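Long-range contacts in succinate-semialdehyde dehydrogenase (NAD(P)(+)) (Marinobacter aquaeolei, PDB 3RH9), which probably oxidises succinate semialdehyde to succinate with NAD+ or NADP+ as hydride acceptor, as a member of the aldehyde dehydrogenase family: residues S6-N11 with M190-S195; T412-A417 with M457-I462. All coordinates share one frame; numbering follows the deposited sequence.

Contact 1 of 2, residues S6-N11 with M190-S195; sequences SPLLEN and MIAFFS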
ATOM      1  N   SER A   6     -15.479 -35.466  12.406  1.00 22.16           N
ATOM      2  CA  SER A   6     -15.956 -34.350  13.204  1.00 22.43           C
ATOM      3  C   SER A   6     -17.238 -33.783  12.593  1.00 22.26           C
ATOM      4  O   SER A   6     -17.432 -33.803  11.381  1.00 23.29           O
ATOM      5  CB  SER A   6     -14.860 -33.277  13.316  1.00 22.40           C
ATOM      6  OG  SER A   6     -15.389 -32.010  13.671  1.00 22.53           O
ATOM      7  N   PRO A   7     -18.148 -33.322  13.441  1.00 22.39           N
ATOM      8  CA  PRO A   7     -19.346 -32.653  12.935  1.00 24.41           C
ATOM      9  C   PRO A   7     -19.002 -31.376  12.154  1.00 26.16           C
ATOM     10  O   PRO A   7     -19.688 -31.058  11.176  1.00 28.15           O
ATOM     11  CB  PRO A   7     -20.126 -32.324  14.217  1.00 23.16           C
ATOM     12  CG  PRO A   7     -19.118 -32.498  15.339  1.00 23.21           C
ATOM     13  CD  PRO A   7     -18.244 -33.601  14.880  1.00 21.82           C
ATOM     14  N   LEU A   8     -17.954 -30.664  12.563  1.00 22.95           N
ATOM     15  CA  LEU A   8     -17.522 -29.474  11.839  1.00 23.54           C
ATOM     16  C   LEU A   8     -16.932 -29.804  10.466  1.00 24.64           C
ATOM     17  O   LEU A   8     -16.698 -28.899   9.656  1.00 25.18           O
ATOM     18  CB  LEU A   8     -16.495 -28.686  12.653  1.00 22.22           C
ATOM     19  CG  LEU A   8     -16.942 -28.155  14.009  1.00 21.58           C
ATOM     20  CD1 LEU A   8     -15.860 -27.257  14.603  1.00 21.69           C
ATOM     21  CD2 LEU A   8     -18.255 -27.412  13.902  1.00 19.64           C
ATOM     22  N   LEU A   9     -16.691 -31.089  10.207  1.00 22.92           N
ATOM     23  CA  LEU A   9     -16.081 -31.516   8.949  1.00 22.52           C
ATOM     24  C   LEU A   9     -16.954 -32.457   8.136  1.00 22.76           C
ATOM     25  O   LEU A   9     -16.437 -33.267   7.382  1.00 21.69           O
ATOM     26  CB  LEU A   9     -14.730 -32.180   9.207  1.00 22.87           C
ATOM     27  CG  LEU A   9     -13.655 -31.236   9.750  1.00 23.29           C
ATOM     28  CD1 LEU A   9     -12.414 -31.976  10.221  1.00 20.12           C
ATOM     29  CD2 LEU A   9     -13.307 -30.239   8.678  1.00 22.73           C
ATOM     30  N   GLU A  10     -18.271 -32.344   8.284  1.00 25.35           N
ATOM     31  CA  GLU A  10     -19.221 -33.154   7.504  1.00 26.60           C
ATOM     32  C   GLU A  10     -19.236 -32.765   6.035  1.00 25.10           C
ATOM     33  O   GLU A  10     -19.783 -33.474   5.193  1.00 21.64           O
ATOM     34  CB  GLU A  10     -20.633 -33.004   8.052  1.00 29.13           C
ATOM     35  CG  GLU A  10     -20.965 -33.911   9.223  1.00 33.58           C
ATOM     36  CD  GLU A  10     -22.293 -33.539   9.853  1.00 39.52           C
ATOM     37  OE1 GLU A  10     -22.413 -32.399  10.361  1.00 37.41           O
ATOM     38  OE2 GLU A  10     -23.218 -34.382   9.829  1.00 48.51           O
ATOM     39  N   ASN A  11     -18.648 -31.616   5.737  1.00 25.75           N
ATOM     40  CA  ASN A  11     -18.496 -31.191   4.362  1.00 23.33           C
ATOM     41  C   ASN A  11     -17.043 -30.935   4.068  1.00 23.65           C
ATOM     42  O   ASN A  11     -16.475 -29.934   4.496  1.00 23.85           O
ATOM     43  CB  ASN A  11     -19.332 -29.958   4.097  1.00 22.57           C
ATOM     44  CG  ASN A  11     -20.806 -30.253   4.164  1.00 23.66           C
ATOM     45  OD1 ASN A  11     -21.370 -30.863   3.249  1.00 24.35           O
ATOM     46  ND2 ASN A  11     -21.444 -29.835   5.255  1.00 23.02           N
HETATM   47  N   MSE A 190      -9.804 -24.587   8.272  1.00 19.17           N
HETATM   48  CA  MSE A 190     -10.542 -23.668   7.429  1.00 19.63           C
HETATM   49  C   MSE A 190     -11.937 -24.224   7.168  1.00 20.11           C
HETATM   50  O   MSE A 190     -12.945 -23.511   7.265  1.00 18.81           O
HETATM   51  CB  MSE A 190      -9.804 -23.415   6.111  1.00 19.03           C
HETATM   52  CG  MSE A 190     -10.295 -22.164   5.397  1.00 20.09           C
HETATM   53 SE   MSE A 190     -10.072 -20.610   6.577  1.00 39.18          SE
HETATM   54  CE  MSE A 190     -11.575 -19.558   6.006  1.00 24.26           C
ATOM     55  N   ILE A 191     -11.991 -25.505   6.836  1.00 18.96           N
ATOM     56  CA  ILE A 191     -13.272 -26.130   6.597  1.00 21.05           C
ATOM     57  C   ILE A 191     -14.158 -26.003   7.839  1.00 20.83           C
ATOM     58  O   ILE A 191     -15.331 -25.646   7.737  1.00 20.52           O
ATOM     59  CB  ILE A 191     -13.115 -27.586   6.129  1.00 20.07           C
ATOM     60  CG1 ILE A 191     -12.441 -27.603   4.761  1.00 19.58           C
ATOM     61  CG2 ILE A 191     -14.469 -28.250   6.026  1.00 20.27           C
ATOM     62  CD1 ILE A 191     -12.160 -28.967   4.246  1.00 20.81           C
ATOM     63  N   ALA A 192     -13.577 -26.257   9.010  1.00 20.03           N
ATOM     64  CA  ALA A 192     -14.306 -26.161  10.274  1.00 20.22           C
ATOM     65  C   ALA A 192     -14.868 -24.763  10.497  1.00 20.24           C
ATOM     66  O   ALA A 192     -16.032 -24.594  10.868  1.00 21.88           O
ATOM     67  CB  ALA A 192     -13.413 -26.562  11.433  1.00 20.28           C
ATOM     68  N   PHE A 193     -14.026 -23.764  10.267  1.00 19.96           N
ATOM     69  CA  PHE A 193     -14.433 -22.367  10.305  1.00 19.63           C
ATOM     70  C   PHE A 193     -15.629 -22.091   9.367  1.00 21.61           C
ATOM     71  O   PHE A 193     -16.616 -21.466   9.772  1.00 21.94           O
ATOM     72  CB  PHE A 193     -13.245 -21.476   9.950  1.00 18.41           C
ATOM     73  CG  PHE A 193     -13.489 -20.028  10.189  1.00 18.81           C
ATOM     74  CD1 PHE A 193     -14.233 -19.613  11.278  1.00 19.60           C
ATOM     75  CD2 PHE A 193     -12.969 -19.075   9.331  1.00 19.45           C
ATOM     76  CE1 PHE A 193     -14.459 -18.258  11.503  1.00 21.57           C
ATOM     77  CE2 PHE A 193     -13.183 -17.723   9.550  1.00 19.20           C
ATOM     78  CZ  PHE A 193     -13.926 -17.307  10.633  1.00 18.92           C
ATOM     79  N   PHE A 194     -15.548 -22.560   8.124  1.00 19.89           N
ATOM     80  CA  PHE A 194     -16.641 -22.343   7.192  1.00 19.63           C
ATOM     81  C   PHE A 194     -17.881 -23.081   7.635  1.00 21.67           C
ATOM     82  O   PHE A 194     -18.986 -22.573   7.499  1.00 22.25           O
ATOM     83  CB  PHE A 194     -16.256 -22.707   5.761  1.00 18.09           C
ATOM     84  CG  PHE A 194     -15.743 -21.548   4.981  1.00 18.02           C
ATOM     85  CD1 PHE A 194     -16.583 -20.829   4.161  1.00 18.15           C
ATOM     86  CD2 PHE A 194     -14.437 -21.138   5.105  1.00 18.78           C
ATOM     87  CE1 PHE A 194     -16.123 -19.743   3.444  1.00 17.34           C
ATOM     88  CE2 PHE A 194     -13.973 -20.049   4.386  1.00 18.20           C
ATOM     89  CZ  PHE A 194     -14.821 -19.349   3.558  1.00 17.43           C
ATOM     90  N   SER A 195     -17.704 -24.275   8.185  1.00 22.44           N
ATOM     91  CA  SER A 195     -18.840 -24.993   8.743  1.00 23.08           C
ATOM     92  C   SER A 195     -19.520 -24.158   9.827  1.00 23.40           C
ATOM     93  O   SER A 195     -20.750 -24.073   9.860  1.00 25.06           O
ATOM     94  CB  SER A 195     -18.422 -26.348   9.307  1.00 24.70           C
ATOM     95  OG  SER A 195     -19.548 -27.015   9.844  1.00 24.67           O
TER
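L8 packs on A192, and its carbonyl lies beside S195; no hydrogen bond crosses between the two segments. The helix belongs to a beta-alpha-beta crossover of the Rossmann-like cofactor domain: helix 188-197 links the parallel strands 178-181 and 207-209. Residues 6-11, near the amino terminus, cover its outer face with a short 3-10 turn. P7 suits the start of this turn, where no N-H is needed, and L9 N closes it on S6 O.

Of all residues here L8 gives up the most surface, and the small A192 lets its backbone come close, with the two CA atoms 4.9 Å apart. L8 CB rests on A192 CB at 3.9 Å. Because CG stands anti to the carbonyl carbon (chi1 -61°), the branch rises past the methyl, and CD1 meets the same A192 CB at 4.1 Å. L8 also touches N87, E90 and I91, so this leucine spans from helix 188-197 to helix 88-99.

I191 points its CB toward residues 6-11 and meets L9 and N11, just past the turn. With CG1 beside the backbone N (chi1 -66°), CG2 stands anti to it and meets L9 CD2 at 3.5 Å, the two side chains crossing at about a right angle. The same methyl also borders the carbonyl of N11, while I191 touches L209 of the neighbouring strand, so a branched apolar side chain suits the place.

One helical turn beyond I191, S195 is small enough to fit beneath the turn and packs against W20; its OG comes within 3.4 Å of L8 O, but at an angle too poor for a hydrogen bond.

Contact 2 of 2, residues T412-A417 with M457-I462; sequences TEFGLA and MKASGI
M457, a selenomethionine in this crystal, gives its backbone N to G415 O at 3.1 Å. A glycine suits the place of G415, since a CB there would press toward M457 O. M457's own side chain leads away to pack on E476 of the second subunit.

K458 aims its CB at the other segment and then bends at chi3 and chi4 (-139° and 83°), which brings the alkyl chain alongside E413 O and lets NZ reach back to F414 O, a hydrogen bond modelled at 2.5 Å, a length too short to be trusted at this resolution. A leucine in its place would probably leave F414 O without its ammonium partner.

A459 N bonds to E413 O at 3.1 Å. Its small CB allows the chains to approach and touches F414 CD1 at 4.1 Å, while A459 O lies at the edge of that ring, near its plane; E413 CB covers one ring face, and the E413 carboxylate turns to R240. Here the FGGxKxSG sequence motif of aldehyde dehydrogenases meets the loop entering strand 417-421 of the catalytic domain.

S460 OG can serve two partners, which suits a hydroxyl: it accepts from G415 N at 2.8 Å and bonds to G258 O, although its modelled place is less certain. The backbone of S460 pairs with that of L257, just before strand 461-462 begins.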
ATOM      1  N   THR A 412      19.479  -7.297   8.096  1.00 18.20           N
ATOM      2  CA  THR A 412      18.548  -8.280   7.548  1.00 16.79           C
ATOM      3  C   THR A 412      17.678  -7.612   6.494  1.00 15.72           C
ATOM      4  O   THR A 412      17.503  -6.402   6.505  1.00 16.07           O
ATOM      5  CB  THR A 412      17.646  -8.921   8.664  1.00 16.54           C
ATOM      6  OG1 THR A 412      16.485  -9.539   8.074  1.00 15.63           O
ATOM      7  CG2 THR A 412      17.199  -7.863   9.694  1.00 15.07           C
ATOM      8  N   GLU A 413      17.142  -8.413   5.584  1.00 16.65           N
ATOM      9  CA  GLU A 413      16.206  -7.948   4.562  1.00 16.74           C
ATOM     10  C   GLU A 413      14.922  -7.413   5.151  1.00 15.52           C
ATOM     11  O   GLU A 413      14.246  -6.575   4.539  1.00 14.44           O
ATOM     12  CB  GLU A 413      15.822  -9.115   3.655  1.00 16.62           C
ATOM     13  CG  GLU A 413      16.522  -9.118   2.346  1.00 18.57           C
ATOM     14  CD  GLU A 413      16.194 -10.353   1.561  1.00 23.70           C
ATOM     15  OE1 GLU A 413      16.369 -10.340   0.318  1.00 28.14           O
ATOM     16  OE2 GLU A 413      15.754 -11.337   2.196  1.00 22.80           O
ATOM     17  N   PHE A 414      14.588  -7.923   6.335  1.00 15.07           N
ATOM     18  CA  PHE A 414      13.243  -7.792   6.878  1.00 14.10           C
ATOM     19  C   PHE A 414      13.105  -6.772   7.995  1.00 13.29           C
ATOM     20  O   PHE A 414      14.064  -6.107   8.372  1.00 13.11           O
ATOM     21  CB  PHE A 414      12.753  -9.158   7.347  1.00 14.21           C
ATOM     22  CG  PHE A 414      12.906 -10.223   6.310  1.00 15.32           C
ATOM     23  CD1 PHE A 414      12.148 -10.190   5.152  1.00 13.62           C
ATOM     24  CD2 PHE A 414      13.830 -11.240   6.474  1.00 15.71           C
ATOM     25  CE1 PHE A 414      12.287 -11.155   4.188  1.00 14.65           C
ATOM     26  CE2 PHE A 414      13.973 -12.213   5.504  1.00 16.86           C
ATOM     27  CZ  PHE A 414      13.197 -12.172   4.356  1.00 15.86           C
ATOM     28  N   GLY A 415      11.886  -6.668   8.506  1.00 12.97           N
ATOM     29  CA  GLY A 415      11.545  -5.731   9.554  1.00 12.25           C
ATOM     30  C   GLY A 415      10.158  -6.024  10.102  1.00 12.51           C
ATOM     31  O   GLY A 415       9.316  -5.123  10.230  1.00 12.53           O
ATOM     32  N   LEU A 416       9.908  -7.291  10.416  1.00 11.37           N
ATOM     33  CA  LEU A 416       8.646  -7.655  11.024  1.00 11.85           C
ATOM     34  C   LEU A 416       8.707  -7.394  12.529  1.00 11.89           C
ATOM     35  O   LEU A 416       8.453  -6.275  12.963  1.00 11.79           O
ATOM     36  CB  LEU A 416       8.268  -9.100  10.699  1.00 13.14           C
ATOM     37  CG  LEU A 416       6.807  -9.530  10.872  1.00 13.68           C
ATOM     38  CD1 LEU A 416       5.845  -8.435  10.413  1.00 12.80           C
ATOM     39  CD2 LEU A 416       6.513 -10.857  10.142  1.00 13.95           C
ATOM     40  N   ALA A 417       9.055  -8.399  13.328  1.00 12.02           N
ATOM     41  CA  ALA A 417       9.069  -8.205  14.778  1.00 12.09           C
ATOM     42  C   ALA A 417      10.476  -8.107  15.394  1.00 12.08           C
ATOM     43  O   ALA A 417      11.465  -8.484  14.780  1.00 11.48           O
ATOM     44  CB  ALA A 417       8.246  -9.271  15.465  1.00 11.84           C
HETATM   45  N   MSE A 457       8.137  -3.384   7.972  1.00 12.38           N
HETATM   46  CA  MSE A 457       8.895  -2.424   7.181  1.00 13.24           C
HETATM   47  C   MSE A 457       9.742  -3.267   6.273  1.00 12.96           C
HETATM   48  O   MSE A 457       9.664  -4.493   6.333  1.00 13.79           O
HETATM   49  CB  MSE A 457       9.828  -1.607   8.056  1.00 12.45           C
HETATM   50  CG  MSE A 457       9.144  -0.922   9.189  1.00 13.60           C
HETATM   51 SE   MSE A 457      10.284   0.512   9.847  1.00 30.70          SE
HETATM   52  CE  MSE A 457       9.342   0.911  11.539  1.00 13.90           C
ATOM     53  N   LYS A 458      10.583  -2.625   5.473  1.00 11.59           N
ATOM     54  CA  LYS A 458      11.517  -3.351   4.611  1.00 12.11           C
ATOM     55  C   LYS A 458      10.808  -4.444   3.792  1.00 12.50           C
ATOM     56  O   LYS A 458       9.710  -4.223   3.281  1.00 12.98           O
ATOM     57  CB  LYS A 458      12.684  -3.938   5.421  1.00 12.63           C
ATOM     58  CG  LYS A 458      13.752  -2.930   5.949  1.00 12.36           C
ATOM     59  CD  LYS A 458      15.128  -3.633   6.065  1.00 13.24           C
ATOM     60  CE  LYS A 458      15.933  -3.279   7.321  1.00 15.29           C
ATOM     61  NZ  LYS A 458      15.569  -4.063   8.583  1.00 15.53           N
ATOM     62  N   ALA A 459      11.428  -5.619   3.682  1.00 12.68           N
ATOM     63  CA  ALA A 459      10.929  -6.675   2.806  1.00 12.07           C
ATOM     64  C   ALA A 459      10.006  -7.645   3.525  1.00 12.86           C
ATOM     65  O   ALA A 459       9.642  -8.704   2.989  1.00 13.21           O
ATOM     66  CB  ALA A 459      12.078  -7.424   2.188  1.00 12.38           C
ATOM     67  N   SER A 460       9.632  -7.293   4.746  1.00 12.90           N
ATOM     68  CA  SER A 460       8.706  -8.116   5.517  1.00 13.20           C
ATOM     69  C   SER A 460       7.263  -7.859   5.111  1.00 12.25           C
ATOM     70  O   SER A 460       6.369  -8.522   5.608  1.00 12.39           O
ATOM     71  CB  SER A 460       8.865  -7.864   7.014  1.00 12.75           C
ATOM     72  OG  SER A 460       9.991  -8.529   7.515  1.00 13.40           O
ATOM     73  N   GLY A 461       7.028  -6.895   4.223  1.00 11.47           N
ATOM     74  CA  GLY A 461       5.693  -6.730   3.674  1.00 11.99           C
ATOM     75  C   GLY A 461       5.159  -5.340   3.382  1.00 11.58           C
ATOM     76  O   GLY A 461       5.902  -4.366   3.272  1.00 12.21           O
ATOM     77  N   ILE A 462       3.845  -5.266   3.243  1.00 11.00           N
ATOM     78  CA  ILE A 462       3.169  -4.042   2.868  1.00 11.48           C
ATOM     79  C   ILE A 462       1.838  -3.999   3.589  1.00 12.16           C
ATOM     80  O   ILE A 462       1.041  -4.932   3.475  1.00 13.41           O
ATOM     81  CB  ILE A 462       2.906  -4.015   1.352  1.00 12.13           C
ATOM     82  CG1 ILE A 462       4.226  -3.871   0.592  1.00 12.32           C
ATOM     83  CG2 ILE A 462       1.967  -2.884   0.981  1.00  9.78           C
ATOM     84  CD1 ILE A 462       4.782  -2.490   0.620  1.00  9.88           C
TER

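Overall arrangement
Contacts 1 and 2 lie on opposite sides of the chain's centre, their centres 35 Å apart and their nearest atoms about 19 Å apart, so they do not touch. One mixed sheet relates them through its outermost strands within this chain: contact 1 involves the helix leading to strand 207-209, whereas contact 2 includes strand 461-462, paired with strand 252-256. That latter strand ends in E256, the predicted active-site residue, and the side chain of L416 in contact 2 comes within about 5 Å of that of E256. Contact 1 is remote from this site. Contact 2 also borders the second subunit, which does not reach either segment of contact 1.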